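Probable CoA-transferase alpha subunit (Rhodococcus jostii, PDB 6COJ) probably forms the alpha subunit of a CoA-transferase-family enzyme that acts on coenzyme A thioesters. Local coordinates at residues M115-G123 against F133-G141; E211-V220 against M240-G251. The protein carries 1 engineered substitution. All coordinates share one frame; numbering follows the deposited sequence. Where two conformers were deposited one is given.

Contact 1. Residues M115-G123 against F133-G141; sequences MDAGMVKCG and FLPIRAGLG. Engineered in segment 115-123: A117 (natural residue Glu).
D116 rests its side chain against the methyl of A138. Its CB is 4.0 Å from A138 CB, CG comes nearer, and OD2 lies 3.4 Å from A138 CB. With CG anti to the backbone N (chi1 173°), the carboxylate bends back toward the first helical turn. D116 OD2 accepts from G118 N at 2.7 Å, from above the carboxylate plane and clearly bent (137°). This makes D116 the N-cap of helix 117-128. OD1 hydrogen-bonds to the backbone of a chain of another protein. A leucine in place of D116 would probably leave G118 N uncapped and that neighbouring backbone without its partner.

The helix packs on strand 133-136, outermost within this chain in a small antiparallel sheet. The axis of its 117-123 part runs roughly antiparallel (148°) to that of strand 133-136, 9.0 Å away at closest. A117, an engineered residue that is Glu in the natural sequence, points its CB away from the strand and touches the bound CoA thioester.

I136 extends its CD1 to the helix, 3.8 Å from C122 CB and also near G118 O. C122 SG meets L134 CB at 3.6 Å. M119 bends at chi3, and its SD sits 3.5 Å from A138 O, a buried carbonyl oxygen with no polar partner in the model. G139 passes beside the same sulfur, and a CB there would press on M119 SD and, at these backbone angles, on the carbonyl O of A138.

Contact 2. Residues E211-V220 against M240-G251; sequences EKRFVSVERV and MMVDGVVEAPNG
D243 OD2 accepts two bonds from R213. The backbone R213 N reaches the anti lone pair of D243 OD2 at 2.8 Å. R213 NE reaches the syn side of D243 OD2 at 3.0 Å, lying out of the carboxylate plane, and makes a salt bridge.

The two segments hold neighbouring parallel strands, 213-217 and 244-247. A beta-alpha-beta crossover through helix 223-229 and the short strand 235-237 joins them at one edge, within this chain, of the Rossmann-like seven-stranded sheet.

R213 CG is anti to the carbonyl carbon (chi1 -75°), and the chain folds at chi2 and chi3. The guanidinium therefore comes to lie flat over the M241 peptide, with M241 C facing its centre. R213 NH2 donates to M240 O at 2.9 Å, and a water links R213 NH1 to the same oxygen. R213 O accepts from both D243 N and G244 N.

Further along, V215 and V217 bond alternately with G244, V246 and A248. G244 leaves room for the F214 ring, which a CB would strike. On the V215 face, the side chains of V215 and V242 cross at about a right angle, with V215 CG1 3.6 Å from V242 CG1.

Beyond the strands, A248 to G251 form a type II turn. E218 bends at chi2, and its OE2 accepts from N250 N at 2.8 Å. E218 OE1 is held by H183 and Y261, so this carboxylate ties the turn to strand 177-184. E247 reaches back the other way: E247 OE2 accepts a hydrogen bond from V220 N at 2.9 Å, almost straight in line with the N-H (174°), and is met from above the carboxylate plane.

Contacts 1 and 2 lie on opposite sides of the chain's centre, with centres 28 Å apart and no touching atoms. They share no element. Contact 1 is small and buried, and sets a helix on the edge of a three-stranded antiparallel sheet. Its chemistry across the segments is mostly apolar, with one polar cap inside segment 115-123. Contact 2 covers more area and is only partly buried. It pairs two strands of the large parallel sheet, so backbone bonds dominate, and charged side chains finish both ends. Contact 1 adjoins the bound thioester, while contact 2 builds an outer edge of the sheet within this chain.

Contact 1. Residues M115-G123 against F133-G141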
loop_
_atom_site.group_PDB
_atom_site.type_symbol
_atom_site.label_atom_id
_atom_site.label_comp_id
_atom_site.label_asym_id
_atom_site.label_seq_id
_atom_site.Cartn_x
_atom_site.Cartn_y
_atom_site.Cartn_z
ATOM N N MET A 115 -4.312 16.203 12.524
ATOM C CA MET A 115 -3.202 15.973 11.610
ATOM C C MET A 115 -3.709 15.983 10.180
ATOM O O MET A 115 -4.909 15.867 9.923
ATOM C CB MET A 115 -2.500 14.648 11.924
ATOM C CG MET A 115 -3.337 13.418 11.604
ATOM S SD MET A 115 -2.550 11.882 12.151
ATOM C CE MET A 115 -3.428 11.593 13.695
ATOM N N ASP A 116 -2.779 16.125 9.236
ATOM C CA ASP A 116 -3.157 15.995 7.834
ATOM C C ASP A 116 -3.776 14.619 7.588
ATOM O O ASP A 116 -3.379 13.625 8.199
ATOM C CB ASP A 116 -1.937 16.192 6.936
ATOM C CG ASP A 116 -2.244 15.909 5.485
ATOM O OD1 ASP A 116 -2.737 16.824 4.786
ATOM O OD2 ASP A 116 -2.011 14.763 5.053
ATOM N N ALA A 117 -4.779 14.561 6.708
ATOM C CA ALA A 117 -5.474 13.295 6.492
ATOM C C ALA A 117 -4.523 12.178 6.062
ATOM O O ALA A 117 -4.715 11.018 6.433
ATOM C CB ALA A 117 -6.613 13.475 5.490
ATOM N N GLY A 118 -3.485 12.507 5.287
ATOM C CA GLY A 118 -2.535 11.481 4.878
ATOM C C GLY A 118 -1.677 10.969 6.009
ATOM O O GLY A 118 -1.127 9.858 5.906
ATOM N N MET A 119 -1.545 11.751 7.088
ATOM C CA MET A 119 -0.774 11.307 8.239
ATOM C C MET A 119 -1.476 10.189 8.995
ATOM O O MET A 119 -0.806 9.369 9.630
ATOM C CB MET A 119 -0.476 12.483 9.166
ATOM C CG MET A 119 0.498 13.490 8.566
ATOM S SD MET A 119 0.627 15.005 9.547
ATOM C CE MET A 119 1.338 14.387 11.071
ATOM N N VAL A 120 -2.814 10.151 8.974
ATOM C CA VAL A 120 -3.523 9.036 9.598
ATOM C C VAL A 120 -3.138 7.726 8.925
ATOM O O VAL A 120 -2.736 6.762 9.586
ATOM C CB VAL A 120 -5.044 9.260 9.571
ATOM C CG1 VAL A 120 -5.739 8.074 10.208
ATOM C CG2 VAL A 120 -5.425 10.533 10.337
ATOM N N LYS A 121 -3.272 7.669 7.600
ATOM C CA LYS A 121 -2.882 6.478 6.855
ATOM C C LYS A 121 -1.442 6.098 7.169
ATOM O O LYS A 121 -1.132 4.930 7.440
ATOM C CB LYS A 121 -3.057 6.752 5.360
ATOM C CG LYS A 121 -2.580 5.618 4.468
ATOM C CD LYS A 121 -2.559 6.046 3.000
ATOM C CE LYS A 121 -2.021 4.915 2.132
ATOM N NZ LYS A 121 -2.061 5.222 0.681
ATOM N N CYS A 122 -0.555 7.089 7.157
ATOM C CA CYS A 122 0.855 6.840 7.415
ATOM C C CYS A 122 1.071 6.242 8.803
ATOM O O CYS A 122 1.795 5.248 8.958
ATOM C CB CYS A 122 1.597 8.165 7.261
ATOM S SG CYS A 122 3.363 8.102 7.514
ATOM N N GLY A 123 0.452 6.839 9.827
ATOM C CA GLY A 123 0.626 6.329 11.177
ATOM C C GLY A 123 0.082 4.923 11.354
ATOM O O GLY A 123 0.659 4.112 12.085
ATOM N N PHE A 133 8.009 4.818 13.367
ATOM C CA PHE A 133 7.622 5.992 12.608
ATOM C C PHE A 133 7.711 5.651 11.131
ATOM O O PHE A 133 8.351 4.670 10.731
ATOM C CB PHE A 133 8.556 7.174 12.893
ATOM C CG PHE A 133 9.915 7.028 12.241
ATOM C CD1 PHE A 133 10.903 6.253 12.829
ATOM C CD2 PHE A 133 10.185 7.639 11.022
ATOM C CE1 PHE A 133 12.135 6.085 12.220
ATOM C CE2 PHE A 133 11.415 7.476 10.410
ATOM C CZ PHE A 133 12.394 6.702 11.006
ATOM N N LEU A 134 7.086 6.500 10.322
ATOM C CA LEU A 134 7.370 6.574 8.894
ATOM C C LEU A 134 7.519 8.043 8.530
ATOM O O LEU A 134 6.811 8.894 9.087
ATOM C CB LEU A 134 6.241 5.954 8.045
ATOM C CG LEU A 134 6.157 4.425 8.031
ATOM C CD1 LEU A 134 4.857 3.948 7.394
ATOM C CD2 LEU A 134 7.373 3.839 7.289
ATOM N N PRO A 135 8.437 8.378 7.630
ATOM C CA PRO A 135 8.620 9.776 7.240
ATOM C C PRO A 135 7.529 10.185 6.272
ATOM O O PRO A 135 7.036 9.379 5.479
ATOM C CB PRO A 135 9.968 9.761 6.515
ATOM C CG PRO A 135 10.029 8.358 5.918
ATOM C CD PRO A 135 9.386 7.476 6.947
ATOM N N ILE A 136 7.173 11.466 6.324
ATOM C CA ILE A 136 6.140 12.001 5.447
ATOM C C ILE A 136 6.356 13.499 5.327
ATOM O O ILE A 136 6.861 14.144 6.249
ATOM C CB ILE A 136 4.722 11.639 5.966
ATOM C CG1 ILE A 136 3.636 12.004 4.948
ATOM C CG2 ILE A 136 4.429 12.337 7.290
ATOM C CD1 ILE A 136 2.265 11.332 5.200
ATOM N N ARG A 137 6.009 14.049 4.163
ATOM C CA ARG A 137 6.130 15.486 3.952
ATOM C C ARG A 137 4.974 16.235 4.607
ATOM O O ARG A 137 5.182 17.290 5.223
ATOM C CB ARG A 137 6.166 15.779 2.453
ATOM C CG ARG A 137 6.614 17.177 2.109
ATOM C CD ARG A 137 6.813 17.364 0.610
ATOM N NE ARG A 137 7.146 16.109 -0.036
ATOM C CZ ARG A 137 8.382 15.767 -0.355
ATOM N NH1 ARG A 137 8.625 14.594 -0.945
ATOM N NH2 ARG A 137 9.377 16.594 -0.055
ATOM N N ALA A 138 3.755 15.699 4.488
ATOM C CA ALA A 138 2.566 16.361 5.020
ATOM C C ALA A 138 2.740 16.700 6.493
ATOM O O ALA A 138 3.176 15.863 7.290
ATOM C CB ALA A 138 1.355 15.436 4.851
ATOM N N GLY A 139 2.376 17.933 6.849
ATOM C CA GLY A 139 2.546 18.416 8.206
ATOM C C GLY A 139 3.583 19.515 8.288
ATOM O O GLY A 139 3.423 20.469 9.054
ATOM N N LEU A 140 4.656 19.399 7.500
ATOM C CA LEU A 140 5.723 20.395 7.521
ATOM C C LEU A 140 5.174 21.775 7.208
ATOM O O LEU A 140 4.388 21.954 6.271
ATOM C CB LEU A 140 6.787 20.052 6.481
ATOM C CG LEU A 140 7.769 18.925 6.754
ATOM C CD1 LEU A 140 8.594 18.730 5.502
ATOM C CD2 LEU A 140 8.685 19.241 7.939
ATOM N N GLY A 141 5.586 22.758 7.999
ATOM C CA GLY A 141 5.201 24.130 7.762
ATOM C C GLY A 141 3.805 24.506 8.204
ATOM O O GLY A 141 3.416 25.670 8.023
#

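Contact 2. Residues E211-V220 against M240-G251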
loop_
_atom_site.group_PDB
_atom_site.type_symbol
_atom_site.label_atom_id
_atom_site.label_comp_id
_atom_site.label_asym_id
_atom_site.label_seq_id
_atom_site.Cartn_x
_atom_site.Cartn_y
_atom_site.Cartn_z
ATOM N N GLU A 211 -4.490 -4.273 18.653
ATOM C CA GLU A 211 -4.353 -5.516 19.408
ATOM C C GLU A 211 -5.628 -6.354 19.360
ATOM O O GLU A 211 -5.576 -7.558 19.086
ATOM C CB GLU A 211 -4.011 -5.181 20.855
ATOM C CG GLU A 211 -3.801 -6.376 21.757
ATOM C CD GLU A 211 -2.517 -7.123 21.457
ATOM O OE1 GLU A 211 -2.417 -8.307 21.848
ATOM O OE2 GLU A 211 -1.615 -6.518 20.832
ATOM N N LYS A 212 -6.780 -5.739 19.633
ATOM C CA LYS A 212 -8.076 -6.417 19.619
ATOM C C LYS A 212 -8.919 -5.840 18.490
ATOM O O LYS A 212 -9.073 -4.622 18.392
ATOM C CB LYS A 212 -8.824 -6.191 20.936
ATOM C CG LYS A 212 -8.115 -6.657 22.187
ATOM C CD LYS A 212 -8.928 -6.241 23.418
ATOM C CE LYS A 212 -8.111 -6.284 24.697
ATOM N NZ LYS A 212 -7.565 -7.642 24.964
ATOM N N ARG A 213 -9.467 -6.704 17.637
ATOM C CA ARG A 213 -10.089 -6.262 16.397
ATOM C C ARG A 213 -11.507 -6.806 16.313
ATOM O O ARG A 213 -11.711 -8.024 16.335
ATOM C CB ARG A 213 -9.273 -6.749 15.201
ATOM C CG ARG A 213 -7.979 -5.976 14.960
ATOM C CD ARG A 213 -6.845 -6.396 15.880
ATOM N NE ARG A 213 -6.542 -7.823 15.773
ATOM C CZ ARG A 213 -5.721 -8.341 14.864
ATOM N NH1 ARG A 213 -5.130 -7.551 13.981
ATOM N NH2 ARG A 213 -5.491 -9.643 14.849
ATOM N N PHE A 214 -12.482 -5.909 16.198
ATOM C CA PHE A 214 -13.883 -6.297 16.096
ATOM C C PHE A 214 -14.448 -5.776 14.787
ATOM O O PHE A 214 -14.345 -4.579 14.497
ATOM C CB PHE A 214 -14.661 -5.788 17.308
ATOM C CG PHE A 214 -14.119 -6.327 18.584
ATOM C CD1 PHE A 214 -14.369 -7.635 18.949
ATOM C CD2 PHE A 214 -13.242 -5.568 19.347
ATOM C CE1 PHE A 214 -13.817 -8.158 20.089
ATOM C CE2 PHE A 214 -12.690 -6.085 20.500
ATOM C CZ PHE A 214 -12.976 -7.385 20.868
ATOM N N VAL A 215 -15.007 -6.681 13.983
ATOM C CA VAL A 215 -15.641 -6.329 12.715
ATOM C C VAL A 215 -17.119 -6.658 12.825
ATOM O O VAL A 215 -17.487 -7.794 13.151
ATOM C CB VAL A 215 -15.000 -7.030 11.503
ATOM C CG1 VAL A 215 -15.040 -8.543 11.628
ATOM C CG2 VAL A 215 -15.684 -6.583 10.218
ATOM N N SER A 216 -17.965 -5.661 12.607
ATOM C CA SER A 216 -19.373 -5.929 12.384
ATOM C C SER A 216 -19.602 -6.039 10.880
ATOM O O SER A 216 -18.923 -5.381 10.090
ATOM C CB SER A 216 -20.256 -4.856 13.042
ATOM O OG SER A 216 -19.936 -3.550 12.587
ATOM N N VAL A 217 -20.526 -6.914 10.482
ATOM C CA VAL A 217 -20.805 -7.138 9.066
ATOM C C VAL A 217 -22.309 -7.135 8.851
ATOM O O VAL A 217 -23.082 -7.492 9.745
ATOM C CB VAL A 217 -20.198 -8.453 8.511
ATOM C CG1 VAL A 217 -18.691 -8.408 8.559
ATOM C CG2 VAL A 217 -20.725 -9.646 9.294
ATOM N N GLU A 218 -22.731 -6.743 7.641
ATOM C CA GLU A 218 -24.154 -6.793 7.315
ATOM C C GLU A 218 -24.712 -8.207 7.419
ATOM O O GLU A 218 -25.870 -8.400 7.810
ATOM C CB GLU A 218 -24.426 -6.252 5.909
ATOM C CG GLU A 218 -24.133 -4.784 5.685
ATOM C CD GLU A 218 -25.094 -3.900 6.463
ATOM O OE1 GLU A 218 -24.604 -2.949 7.102
ATOM O OE2 GLU A 218 -26.308 -4.190 6.475
ATOM N N ARG A 219 -23.918 -9.202 7.042
ATOM C CA ARG A 219 -24.362 -10.584 7.033
ATOM C C ARG A 219 -23.142 -11.477 7.207
ATOM O O ARG A 219 -22.086 -11.231 6.611
ATOM C CB ARG A 219 -25.052 -10.922 5.704
ATOM C CG ARG A 219 -25.615 -12.336 5.633
ATOM C CD ARG A 219 -26.239 -12.618 4.273
ATOM N NE ARG A 219 -27.280 -11.656 3.944
ATOM C CZ ARG A 219 -28.575 -11.846 4.186
ATOM N NH1 ARG A 219 -28.988 -12.966 4.773
ATOM N NH2 ARG A 219 -29.461 -10.909 3.848
ATOM N N VAL A 220 -23.298 -12.514 8.023
ATOM C CA VAL A 220 -22.299 -13.560 8.176
ATOM C C VAL A 220 -22.698 -14.708 7.266
ATOM O O VAL A 220 -23.855 -15.154 7.285
ATOM C CB VAL A 220 -22.193 -14.024 9.638
ATOM C CG1 VAL A 220 -21.261 -15.227 9.741
ATOM C CG2 VAL A 220 -21.673 -12.908 10.505
ATOM N N MET A 240 -6.130 -13.547 10.493
ATOM C CA MET A 240 -5.128 -12.995 11.402
ATOM C C MET A 240 -5.389 -11.550 11.752
ATOM O O MET A 240 -4.578 -10.951 12.473
ATOM C CB MET A 240 -3.748 -13.005 10.755
ATOM C CG MET A 240 -3.368 -14.292 10.169
ATOM S SD MET A 240 -1.636 -14.293 9.791
ATOM C CE MET A 240 -1.576 -13.355 8.282
ATOM N N MET A 241 -6.447 -10.957 11.214
ATOM C CA MET A 241 -6.714 -9.540 11.402
ATOM C C MET A 241 -7.955 -9.259 12.232
ATOM O O MET A 241 -8.310 -8.084 12.398
ATOM C CB MET A 241 -6.847 -8.859 10.038
ATOM C CG MET A 241 -5.597 -9.003 9.185
ATOM S SD MET A 241 -5.814 -8.549 7.449
ATOM C CE MET A 241 -5.988 -6.771 7.563
ATOM N N VAL A 242 -8.621 -10.290 12.757
ATOM C CA VAL A 242 -9.925 -10.147 13.397
ATOM C C VAL A 242 -9.982 -11.030 14.631
ATOM O O VAL A 242 -9.576 -12.196 14.597
ATOM C CB VAL A 242 -11.049 -10.547 12.419
ATOM C CG1 VAL A 242 -12.408 -10.546 13.133
ATOM C CG2 VAL A 242 -11.060 -9.624 11.218
ATOM N N ASP A 243 -10.527 -10.489 15.718
ATOM C CA ASP A 243 -10.747 -11.283 16.918
ATOM C C ASP A 243 -12.208 -11.572 17.212
ATOM O O ASP A 243 -12.504 -12.618 17.789
ATOM C CB ASP A 243 -10.076 -10.631 18.129
ATOM C CG ASP A 243 -8.606 -10.402 17.890
ATOM O OD1 ASP A 243 -7.855 -11.393 17.759
ATOM O OD2 ASP A 243 -8.205 -9.232 17.777
ATOM N N GLY A 244 -13.117 -10.694 16.819
ATOM C CA GLY A 244 -14.535 -10.958 16.984
ATOM C C GLY A 244 -15.309 -10.462 15.786
ATOM O O GLY A 244 -14.969 -9.440 15.179
ATOM N N VAL A 245 -16.365 -11.204 15.455
ATOM C CA VAL A 245 -17.236 -10.924 14.316
ATOM C C VAL A 245 -18.651 -10.714 14.837
ATOM O O VAL A 245 -19.194 -11.586 15.523
ATOM C CB VAL A 245 -17.219 -12.088 13.308
ATOM C CG1 VAL A 245 -18.230 -11.842 12.180
ATOM C CG2 VAL A 245 -15.826 -12.301 12.757
ATOM N N VAL A 246 -19.255 -9.577 14.494
ATOM C CA VAL A 246 -20.615 -9.248 14.915
ATOM C C VAL A 246 -21.494 -9.158 13.675
ATOM O O VAL A 246 -21.177 -8.419 12.737
ATOM C CB VAL A 246 -20.661 -7.922 15.693
ATOM C CG1 VAL A 246 -22.095 -7.619 16.136
ATOM C CG2 VAL A 246 -19.714 -7.960 16.895
ATOM N N GLU A 247 -22.597 -9.895 13.667
ATOM C CA GLU A 247 -23.572 -9.745 12.593
ATOM C C GLU A 247 -24.498 -8.589 12.947
ATOM O O GLU A 247 -25.255 -8.672 13.918
ATOM C CB GLU A 247 -24.360 -11.036 12.377
ATOM C CG GLU A 247 -25.233 -10.986 11.145
ATOM C CD GLU A 247 -25.669 -12.361 10.693
ATOM O OE1 GLU A 247 -25.817 -13.250 11.559
ATOM O OE2 GLU A 247 -25.845 -12.557 9.471
ATOM N N ALA A 248 -24.441 -7.510 12.168
ATOM C CA ALA A 248 -25.201 -6.291 12.451
ATOM C C ALA A 248 -25.775 -5.739 11.158
ATOM O O ALA A 248 -25.216 -4.816 10.547
ATOM C CB ALA A 248 -24.337 -5.253 13.171
ATOM N N PRO A 249 -26.909 -6.278 10.707
ATOM C CA PRO A 249 -27.592 -5.713 9.535
ATOM C C PRO A 249 -27.967 -4.258 9.773
ATOM O O PRO A 249 -28.450 -3.892 10.847
ATOM C CB PRO A 249 -28.843 -6.589 9.383
ATOM C CG PRO A 249 -28.616 -7.778 10.262
ATOM C CD PRO A 249 -27.653 -7.383 11.326
ATOM N N ASN A 250 -27.721 -3.421 8.761
ATOM C CA ASN A 250 -27.911 -1.977 8.875
ATOM C C ASN A 250 -27.025 -1.379 9.961
ATOM O O ASN A 250 -27.336 -0.315 10.508
ATOM C CB ASN A 250 -29.388 -1.590 9.074
ATOM C CG ASN A 250 -29.769 -0.306 8.345
ATOM O OD1 ASN A 250 -29.297 -0.039 7.237
ATOM N ND2 ASN A 250 -30.641 0.494 8.965
ATOM N N GLY A 251 -25.910 -2.055 10.261
ATOM C CA GLY A 251 -25.035 -1.687 11.358
ATOM C C GLY A 251 -24.164 -0.479 11.103
ATOM O O GLY A 251 -23.432 -0.069 12.012
HETATM O O HOH W 1 -3.302 -8.396 11.861
HETATM O O HOH W 2 -5.468 -11.438 17.254
HETATM O O HOH W 3 -21.289 -1.424 13.761
#